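Side-chain contacts in NADH dehydrogenase (PDB 4R81), which binds flavin mononucleotide in a flavodoxin-like fold and probably passes electrons from NAD(P)H to quinones: residues 54-57 against 58-62; 154-158 against 159-163; 16-19 against 20-24; 189-192 against 193-196. All coordinates share one frame; numbering follows the deposited sequence.

Contact 1: residues 54-57 against 58-62; sequences EEYL and REISQ. With FMN (flavin mononucleotide), chain F.
Tyr56 and Ile60, one helical turn apart, make a local CH-pi contact on the short helix 53-61 of this flavodoxin-like protein, where the helix reaches an FMN bound largely by the second subunit. The backbone sets the spacing: Ile60 N donates to Tyr56 O at 2.9 Å, as in a regular alpha-helix. Ile60 CG1 then sits over one face of the phenol ring, 3.7 Å from its centroid and 26° off the normal, displaced toward the rim. The nearest ring atom is Tyr56 CZ, 3.4 Å from Ile60 CG1. With CG turned opposite the backbone N (chi1 167°), the Tyr56 ring extends from the helix and its hydroxyl donates to FMN O3P at 2.6 Å. That oxygen lies at the ring edge, near its plane, while His12 of the second subunit meets the ring edge-to-face. A tyrosine suits this place because a flat face packs on Ile60 while its end carries a donor; a phenylalanine here would probably keep the packing but leave the phosphate without the hydroxyl bond that Tyr56 supplies across the subunit boundary. On another side of the helix, Arg58 NH1 forms a salt bridge with Glu59 OE2 at 2.9 Å, meeting it from above the carboxylate plane, and also bonds Tyr110 O, while Glu59 OE1 accepts from Tyr110 N. Toward the helix end, Ser61 OG donates to Arg58 O at 2.7 Å.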
# COMPACT_ATOMS: atom_id res chain seq x y z
N GLU A 54 -10.47 -11.94 -12.88
CA GLU A 54 -9.94 -12.40 -14.16
C GLU A 54 -8.44 -12.13 -14.30
O GLU A 54 -7.69 -12.99 -14.76
CB GLU A 54 -10.72 -11.78 -15.32
CG GLU A 54 -12.17 -12.25 -15.42
CD GLU A 54 -13.11 -11.51 -14.48
OE1 GLU A 54 -12.65 -10.62 -13.72
OE2 GLU A 54 -14.32 -11.81 -14.50
N GLU A 55 -8.01 -10.95 -13.88
CA GLU A 55 -6.59 -10.62 -13.90
C GLU A 55 -5.82 -11.48 -12.91
O GLU A 55 -4.71 -11.94 -13.20
CB GLU A 55 -6.38 -9.15 -13.55
CG GLU A 55 -6.95 -8.15 -14.53
CD GLU A 55 -6.83 -6.75 -14.00
OE1 GLU A 55 -7.66 -6.36 -13.15
OE2 GLU A 55 -5.89 -6.02 -14.40
N TYR A 56 -6.40 -11.70 -11.74
CA TYR A 56 -5.79 -12.54 -10.72
C TYR A 56 -5.50 -13.94 -11.26
O TYR A 56 -4.39 -14.45 -11.11
CB TYR A 56 -6.68 -12.62 -9.48
CG TYR A 56 -6.26 -13.71 -8.53
CD1 TYR A 56 -5.20 -13.51 -7.64
CD2 TYR A 56 -6.90 -14.94 -8.52
CE1 TYR A 56 -4.81 -14.51 -6.78
CE2 TYR A 56 -6.50 -15.95 -7.66
CZ TYR A 56 -5.46 -15.73 -6.79
OH TYR A 56 -5.06 -16.73 -5.93
N LEU A 57 -6.50 -14.55 -11.89
CA LEU A 57 -6.32 -15.88 -12.44
C LEU A 57 -5.19 -15.91 -13.45
O LEU A 57 -4.41 -16.86 -13.49
CB LEU A 57 -7.60 -16.39 -13.09
CG LEU A 57 -8.69 -16.81 -12.12
CD1 LEU A 57 -9.89 -17.34 -12.88
CD2 LEU A 57 -8.16 -17.87 -11.16
N ARG A 58 -5.10 -14.85 -14.26
CA ARG A 58 -4.07 -14.74 -15.28
C ARG A 58 -2.69 -14.67 -14.64
O ARG A 58 -1.76 -15.34 -15.08
CB ARG A 58 -4.34 -13.50 -16.15
CG ARG A 58 -3.44 -13.36 -17.39
CD ARG A 58 -2.26 -12.44 -17.13
NE ARG A 58 -1.40 -12.27 -18.31
CZ ARG A 58 -0.11 -11.95 -18.25
NH1 ARG A 58 0.48 -11.77 -17.07
NH2 ARG A 58 0.59 -11.81 -19.36
N GLU A 59 -2.56 -13.86 -13.60
CA GLU A 59 -1.29 -13.71 -12.90
C GLU A 59 -0.84 -15.00 -12.20
O GLU A 59 0.34 -15.36 -12.26
CB GLU A 59 -1.38 -12.55 -11.90
CG GLU A 59 -1.64 -11.21 -12.58
CD GLU A 59 -0.60 -10.89 -13.63
OE1 GLU A 59 0.61 -10.88 -13.29
OE2 GLU A 59 -0.98 -10.65 -14.81
N ILE A 60 -1.78 -15.68 -11.55
CA ILE A 60 -1.47 -16.94 -10.86
C ILE A 60 -1.06 -18.04 -11.83
O ILE A 60 -0.23 -18.89 -11.50
CB ILE A 60 -2.66 -17.41 -9.98
CG1 ILE A 60 -2.82 -16.47 -8.78
CG2 ILE A 60 -2.47 -18.84 -9.50
CD1 ILE A 60 -1.63 -16.49 -7.82
N SER A 61 -1.62 -17.99 -13.04
CA SER A 61 -1.34 -19.01 -14.05
C SER A 61 0.13 -18.97 -14.47
O SER A 61 0.70 -20.00 -14.86
CB SER A 61 -2.23 -18.82 -15.28
OG SER A 61 -1.73 -17.79 -16.13
N GLN A 62 0.73 -17.79 -14.38
CA GLN A 62 2.14 -17.59 -14.74
C GLN A 62 2.42 -18.02 -16.17
O GLN A 62 3.31 -18.84 -16.43
CB GLN A 62 3.07 -18.27 -13.72
CG GLN A 62 2.79 -17.84 -12.29
CD GLN A 62 3.98 -17.98 -11.37
OE1 GLN A 62 4.83 -18.85 -11.55
NE2 GLN A 62 4.05 -17.11 -10.35
N1 FMN F . 4.35 -12.89 -2.56
C2 FMN F . 5.36 -12.35 -1.79
O2 FMN F . 5.98 -13.04 -0.99
N3 FMN F . 5.69 -11.02 -1.92
C4 FMN F . 5.02 -10.21 -2.81
O4 FMN F . 5.33 -9.03 -2.90
C4A FMN F . 4.01 -10.74 -3.60
N5 FMN F . 3.33 -9.94 -4.50
C5A FMN F . 2.30 -10.48 -5.26
C6 FMN F . 1.61 -9.68 -6.16
C7 FMN F . 0.58 -10.22 -6.93
C7M FMN F . -0.17 -9.36 -7.88
C8 FMN F . 0.25 -11.56 -6.80
C8M FMN F . -0.86 -12.14 -7.63
C9 FMN F . 0.94 -12.36 -5.90
C9A FMN F . 1.97 -11.82 -5.12
N10 FMN F . 2.68 -12.62 -4.23
C10 FMN F . 3.68 -12.08 -3.46
C1' FMN F . 2.32 -14.06 -4.02
C2' FMN F . 1.06 -14.04 -3.13
O2' FMN F . 1.30 -13.54 -1.82
C3' FMN F . 0.45 -15.42 -3.06
O3' FMN F . -0.01 -15.75 -4.35
C4' FMN F . -0.73 -15.42 -2.10
O4' FMN F . -0.29 -15.38 -0.76
C5' FMN F . -1.58 -16.66 -2.32
O5' FMN F . -2.81 -16.44 -1.66
P FMN F . -4.16 -16.59 -2.51
O1P FMN F . -4.29 -18.02 -3.02
O2P FMN F . -5.30 -16.23 -1.59
O3P FMN F . -4.11 -15.66 -3.70

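Contact 2: residues 154-158 against 159-163; sequences SVMLG and DRLLG
Arg160 lies alongside Val155, both side chains pointing the same way, and the van der Waals packing starts there. Val155 CG1 rests over one face of the guanidinium, 3.3 Å above its plane and shifted toward the rim, nearest to Arg160 NH2 at 3.4 Å. Met156 comes across at about a right angle and brings its SD to the guanidinium edge, 3.8 Å from Arg160 NH1. Farther along, Leu157 CD2 approaches Leu161 CD1 at 4.2 Å, and these apolar leucines continue onto Val132 and Val169 of the central sheet, where branched aliphatic groups fill the helix-sheet interface. The backbone bonds help explain why Val155 meets Arg160, five residues on: in helix 148-162 of the flavodoxin-like fold the turns widen to pi type, with Asp159 N donating to Ser154 O at 3.1 Å, Arg160 N to Val155 O at 3.0 Å and Leu162 N to Leu157 O at 2.9 Å. Gly158 fits this widened turn because a beta carbon there would fall only 2.5 Å from Ser154 O. The polar ends find their partners outside this turn. Arg160, its chain extended from CG to NE, carries its charge to a salt bridge with Asp95 through NH2 and gives NE to Trp93 O of the second subunit. The carboxylate of Asp159, led away from residues 154-158, touches FMN and is hydrogen-bonded through OD2 to Ser94 OG of the second subunit.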
# COMPACT_ATOMS: atom_id res chain seq x y z
N SER A 154 12.64 -0.31 1.60
CA SER A 154 12.58 -1.75 1.35
C SER A 154 11.45 -2.12 0.39
O SER A 154 11.61 -2.97 -0.49
CB SER A 154 12.40 -2.52 2.66
OG SER A 154 13.54 -2.38 3.48
N VAL A 155 10.30 -1.48 0.58
CA VAL A 155 9.11 -1.81 -0.17
C VAL A 155 9.10 -1.17 -1.56
O VAL A 155 8.98 -1.85 -2.58
CB VAL A 155 7.86 -1.41 0.63
CG1 VAL A 155 6.59 -1.58 -0.21
CG2 VAL A 155 7.76 -2.25 1.90
N MET A 156 9.25 0.15 -1.60
CA MET A 156 9.12 0.88 -2.85
C MET A 156 10.39 0.76 -3.70
O MET A 156 10.34 0.36 -4.86
CB MET A 156 8.79 2.34 -2.56
CG MET A 156 8.36 3.12 -3.74
SD MET A 156 6.71 2.65 -4.30
CE MET A 156 6.46 3.94 -5.51
N LEU A 157 11.53 1.09 -3.11
CA LEU A 157 12.78 1.05 -3.85
C LEU A 157 13.22 -0.39 -4.08
O LEU A 157 13.60 -0.77 -5.19
CB LEU A 157 13.88 1.85 -3.14
CG LEU A 157 13.56 3.33 -2.91
CD1 LEU A 157 14.75 4.07 -2.32
CD2 LEU A 157 13.13 3.97 -4.21
N GLY A 158 13.18 -1.20 -3.02
CA GLY A 158 13.65 -2.57 -3.11
C GLY A 158 12.77 -3.47 -3.96
O GLY A 158 13.16 -3.87 -5.06
N ASP A 159 11.59 -3.80 -3.46
CA ASP A 159 10.73 -4.78 -4.12
C ASP A 159 10.10 -4.24 -5.40
O ASP A 159 10.13 -4.90 -6.44
CB ASP A 159 9.64 -5.25 -3.16
CG ASP A 159 8.81 -6.39 -3.73
OD1 ASP A 159 9.40 -7.32 -4.32
OD2 ASP A 159 7.57 -6.36 -3.57
N ARG A 160 9.50 -3.06 -5.32
CA ARG A 160 8.69 -2.57 -6.43
C ARG A 160 9.47 -1.97 -7.58
O ARG A 160 8.95 -1.84 -8.68
CB ARG A 160 7.64 -1.57 -5.92
CG ARG A 160 6.55 -2.20 -5.08
CD ARG A 160 5.63 -1.14 -4.51
NE ARG A 160 4.83 -1.67 -3.41
CZ ARG A 160 4.13 -0.93 -2.55
NH1 ARG A 160 4.12 0.39 -2.66
NH2 ARG A 160 3.46 -1.52 -1.58
N LEU A 161 10.73 -1.60 -7.35
CA LEU A 161 11.50 -0.94 -8.41
C LEU A 161 12.76 -1.71 -8.77
O LEU A 161 12.85 -2.29 -9.86
CB LEU A 161 11.78 0.52 -8.04
CG LEU A 161 10.49 1.36 -8.02
CD1 LEU A 161 10.72 2.74 -7.42
CD2 LEU A 161 9.87 1.48 -9.42
N LEU A 162 13.74 -1.75 -7.87
CA LEU A 162 14.92 -2.57 -8.12
C LEU A 162 14.51 -4.03 -8.36
O LEU A 162 15.12 -4.72 -9.18
CB LEU A 162 15.93 -2.48 -6.96
CG LEU A 162 16.64 -1.13 -6.74
CD1 LEU A 162 17.37 -1.09 -5.40
CD2 LEU A 162 17.60 -0.83 -7.88
N GLY A 163 13.47 -4.48 -7.67
CA GLY A 163 13.03 -5.87 -7.75
C GLY A 163 12.43 -6.28 -9.08
O GLY A 163 12.27 -7.48 -9.36

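Contact 3: residues 16-19 against 20-24; sequences KSFS and REVLE. With FMN (flavin mononucleotide), chain E.
The chain turns into helix 18-32 as Ser17 O accepts weak bonds from Arg20 N and Glu21 N, before Val22 N closes a firmer turn onto Phe18 O at 2.9 Å. This is the phosphate-binding N-terminus of the first helix of the flavodoxin-like fold, reached by the loop that follows strand 5-10. Ser17 is its N-cap: OG accepts weakly from Arg20 N at 3.3 Å. The hydroxyl also gives a weak bond to FMN O2P, so a small polar side chain serves both helix and ligand. Backbone donors not used by the helix face the phosphate, with Phe18 N reaching FMN O1P at 2.9 Å, and the helix end would probably favour the anion's charge. The Phe18 ring, swung by its first torsion (chi1 -180°) to the carbonyl side and far from its own N, receives Val22 CG2 over one face, 3.9 Å from the centroid and 24° off the normal; the branched valine offers a methyl where the next turn passes the ring. Glu21 OE2 lies near the ring plane at its edge, 4.3 Å from Phe18 CD1, while its OE1 makes a salt bridge with Arg185. With an alanine at Glu21, Arg185 would probably lose its charge partner and a gap would open at that ring edge. Ser19 grips one phosphate oxygen twice, both its backbone N and its OG standing 2.7 Å from FMN O2P.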
# COMPACT_ATOMS: atom_id res chain seq x y z
N LYS A 16 -5.77 20.69 -6.59
CA LYS A 16 -4.71 21.46 -5.96
C LYS A 16 -4.25 20.78 -4.68
O LYS A 16 -5.05 20.47 -3.80
CB LYS A 16 -5.17 22.90 -5.69
CG LYS A 16 -5.48 23.69 -6.95
CD LYS A 16 -5.79 25.15 -6.63
CE LYS A 16 -7.24 25.35 -6.22
NZ LYS A 16 -8.16 25.24 -7.39
N SER A 17 -2.95 20.52 -4.60
CA SER A 17 -2.35 19.91 -3.42
C SER A 17 -0.87 20.18 -3.51
O SER A 17 -0.38 20.64 -4.54
CB SER A 17 -2.58 18.40 -3.41
OG SER A 17 -1.89 17.78 -4.48
N PHE A 18 -0.14 19.90 -2.44
CA PHE A 18 1.30 20.07 -2.49
C PHE A 18 1.91 19.13 -3.52
O PHE A 18 2.85 19.50 -4.22
CB PHE A 18 1.92 19.87 -1.11
CG PHE A 18 3.41 20.05 -1.09
CD1 PHE A 18 3.99 21.28 -1.38
CD2 PHE A 18 4.24 18.99 -0.78
CE1 PHE A 18 5.37 21.44 -1.36
CE2 PHE A 18 5.61 19.13 -0.76
CZ PHE A 18 6.18 20.36 -1.05
N SER A 19 1.36 17.92 -3.63
CA SER A 19 1.90 16.94 -4.57
C SER A 19 1.86 17.48 -6.01
O SER A 19 2.77 17.23 -6.81
CB SER A 19 1.13 15.62 -4.47
OG SER A 19 1.46 14.94 -3.27
N ARG A 20 0.82 18.24 -6.33
CA ARG A 20 0.71 18.87 -7.64
C ARG A 20 1.83 19.89 -7.87
O ARG A 20 2.38 19.97 -8.97
CB ARG A 20 -0.66 19.53 -7.81
CG ARG A 20 -0.89 20.15 -9.17
CD ARG A 20 -1.36 19.11 -10.16
NE ARG A 20 -2.57 18.43 -9.70
CZ ARG A 20 -3.16 17.43 -10.35
NH1 ARG A 20 -2.64 17.01 -11.50
NH2 ARG A 20 -4.25 16.86 -9.86
N GLU A 21 2.18 20.65 -6.83
CA GLU A 21 3.28 21.59 -6.93
C GLU A 21 4.61 20.85 -7.06
O GLU A 21 5.53 21.32 -7.73
CB GLU A 21 3.30 22.52 -5.72
CG GLU A 21 2.00 23.28 -5.51
CD GLU A 21 2.08 24.23 -4.34
OE1 GLU A 21 2.85 25.21 -4.43
OE2 GLU A 21 1.38 24.01 -3.34
N VAL A 22 4.70 19.69 -6.40
CA VAL A 22 5.88 18.84 -6.51
C VAL A 22 6.05 18.37 -7.95
O VAL A 22 7.16 18.39 -8.48
CB VAL A 22 5.80 17.65 -5.54
CG1 VAL A 22 6.88 16.60 -5.86
CG2 VAL A 22 5.94 18.15 -4.11
N LEU A 23 4.94 17.97 -8.58
CA LEU A 23 4.97 17.59 -9.99
C LEU A 23 5.47 18.75 -10.84
O LEU A 23 6.31 18.58 -11.72
CB LEU A 23 3.59 17.14 -10.46
CG LEU A 23 3.40 16.83 -11.95
CD1 LEU A 23 4.29 15.66 -12.36
CD2 LEU A 23 1.94 16.53 -12.26
N GLU A 24 4.94 19.95 -10.58
CA GLU A 24 5.33 21.13 -11.34
C GLU A 24 6.81 21.42 -11.17
O GLU A 24 7.50 21.76 -12.13
CB GLU A 24 4.50 22.34 -10.91
CG GLU A 24 4.86 23.62 -11.65
CD GLU A 24 4.49 23.58 -13.13
OE1 GLU A 24 3.55 22.82 -13.50
OE2 GLU A 24 5.13 24.31 -13.92
N1 FMN E . 1.87 11.67 6.82
C2 FMN E . 2.86 10.85 7.32
O2 FMN E . 3.95 11.32 7.62
N3 FMN E . 2.63 9.50 7.49
C4 FMN E . 1.41 8.95 7.16
O4 FMN E . 1.23 7.75 7.31
C4A FMN E . 0.40 9.77 6.65
N5 FMN E . -0.84 9.25 6.33
C5A FMN E . -1.82 10.08 5.81
C6 FMN E . -3.06 9.54 5.46
C7 FMN E . -4.06 10.36 4.95
C7M FMN E . -5.39 9.79 4.56
C8 FMN E . -3.82 11.73 4.78
C8M FMN E . -4.89 12.63 4.23
C9 FMN E . -2.58 12.25 5.13
C9A FMN E . -1.57 11.44 5.65
N10 FMN E . -0.34 11.95 6.00
C10 FMN E . 0.65 11.13 6.49
C1' FMN E . -0.03 13.40 5.80
C2' FMN E . 0.22 13.56 4.29
O2' FMN E . 1.39 12.89 3.87
C3' FMN E . 0.20 15.02 3.88
O3' FMN E . -1.15 15.45 3.98
C4' FMN E . 0.70 15.19 2.45
O4' FMN E . 2.07 14.90 2.34
C5' FMN E . 0.46 16.61 1.94
O5' FMN E . 0.67 16.57 0.55
P FMN E . -0.59 16.81 -0.42
O1P FMN E . -1.04 18.24 -0.23
O2P FMN E . -0.16 16.59 -1.85
O3P FMN E . -1.70 15.87 -0.01

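Contact 4: residues 189-192 against 193-196; sequences LMRA and RRAG
Helix 185-197, packed beside helix 18-32 and against the central sheet of the flavodoxin-like fold, brings Met190 against Arg194 and Leu189 against Arg193 on successive turns. Regular bonds four residues apart set the spacing, Arg193 N to Leu189 O and Arg194 N to Met190 O, each 3.0 Å. On the outer side, Arg194 bends at its third torsion and returns over the preceding turn, where Arg191 CA lies over one face of its guanidinium. Met190 SD meets it obliquely, 3.6 Å from Arg194 NH2, and Arg191 CG approaches Arg194 NH1 at 4.0 Å. A flexible thioether suits this exposed place, since it can follow a long neighbouring chain. Arg193 turns a guanidinium face to the backbone: Leu189 O sits 3.5 Å above the plane, toward the rim. The third torsion of Arg193 is nearly eclipsed (chi3 17°), a sharp bend that keeps the group close to the helix while NH2 makes a salt bridge with Glu28 of helix 18-32. Ala192 occupies the buried side, touching Ala25 and Leu133, where its small size lets the backbone come near both helix and strand. Arg191 points another way, with NH2 paired to Glu172. With Arg191 NE still 5.4 Å from Arg194 NH1, their separate directions probably ease like-charge repulsion, and the packing between turns falls to the Met190 sulfur, the arginine stems and the guanidinium faces.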
# COMPACT_ATOMS: atom_id res chain seq x y z
N LEU A 189 10.13 21.93 -2.53
CA LEU A 189 9.98 22.20 -3.95
C LEU A 189 11.35 22.39 -4.60
O LEU A 189 11.55 22.02 -5.76
CB LEU A 189 9.10 23.43 -4.19
CG LEU A 189 7.62 23.28 -3.82
CD1 LEU A 189 6.82 24.53 -4.17
CD2 LEU A 189 7.01 22.06 -4.50
N MET A 190 12.30 22.94 -3.85
CA MET A 190 13.67 23.07 -4.33
C MET A 190 14.26 21.68 -4.57
O MET A 190 14.94 21.44 -5.58
CB MET A 190 14.53 23.86 -3.34
CG MET A 190 15.86 24.35 -3.91
SD MET A 190 17.02 24.97 -2.67
CE MET A 190 15.94 26.03 -1.71
N ARG A 191 14.00 20.76 -3.64
CA ARG A 191 14.48 19.39 -3.77
C ARG A 191 13.85 18.68 -4.97
O ARG A 191 14.54 17.98 -5.72
CB ARG A 191 14.22 18.61 -2.47
CG ARG A 191 15.03 19.15 -1.28
CD ARG A 191 14.67 18.48 0.02
NE ARG A 191 14.92 17.05 -0.02
CZ ARG A 191 14.32 16.17 0.76
NH1 ARG A 191 13.41 16.57 1.64
NH2 ARG A 191 14.61 14.88 0.65
N ALA A 192 12.55 18.89 -5.15
CA ALA A 192 11.85 18.27 -6.27
C ALA A 192 12.41 18.76 -7.61
O ALA A 192 12.65 17.97 -8.53
CB ALA A 192 10.37 18.55 -6.18
N ARG A 193 12.64 20.06 -7.71
CA ARG A 193 13.19 20.64 -8.93
C ARG A 193 14.58 20.08 -9.18
O ARG A 193 14.91 19.71 -10.31
CB ARG A 193 13.21 22.17 -8.82
CG ARG A 193 13.46 22.91 -10.13
CD ARG A 193 12.99 24.36 -10.02
NE ARG A 193 12.80 24.77 -8.63
CZ ARG A 193 11.63 25.09 -8.08
NH1 ARG A 193 11.57 25.44 -6.80
NH2 ARG A 193 10.52 25.07 -8.80
N ARG A 194 15.38 19.99 -8.12
CA ARG A 194 16.74 19.48 -8.22
C ARG A 194 16.75 18.04 -8.72
O ARG A 194 17.61 17.65 -9.50
CB ARG A 194 17.44 19.59 -6.86
CG ARG A 194 18.91 19.19 -6.87
CD ARG A 194 19.51 19.21 -5.46
NE ARG A 194 19.44 20.55 -4.88
CZ ARG A 194 19.03 20.81 -3.64
NH1 ARG A 194 18.65 19.82 -2.83
NH2 ARG A 194 19.00 22.06 -3.21
N ALA A 195 15.77 17.26 -8.27
CA ALA A 195 15.69 15.85 -8.66
C ALA A 195 15.45 15.70 -10.15
O ALA A 195 15.93 14.74 -10.77
CB ALA A 195 14.63 15.14 -7.86
N GLY A 196 14.71 16.64 -10.73
CA GLY A 196 14.46 16.66 -12.16
C GLY A 196 15.70 17.10 -12.92
O GLY A 196 16.09 16.47 -13.92

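Along the chain the order is contact 3, contact 1, contact 2, contact 4, all within one flavodoxin-like fold. Contacts 3 and 4 are neighbours, their centres about 12 Å apart, and helices 18-32 and 185-197 meet where Phe18 CE1 touches Leu189 CD2 at 3.6 Å. Contact 2, on helix 148-162, lies across the chain's centre from contact 3, about 24 Å away between centres, with the parallel sheet between them. Contact 1 is peripheral, about 36 Å from contact 3 between centres. The dimer joins what the chain separates: each FMN phosphate is gripped by residues 16-19 of one subunit and by Tyr56 of the other, so each complete flavin site draws on both subunits.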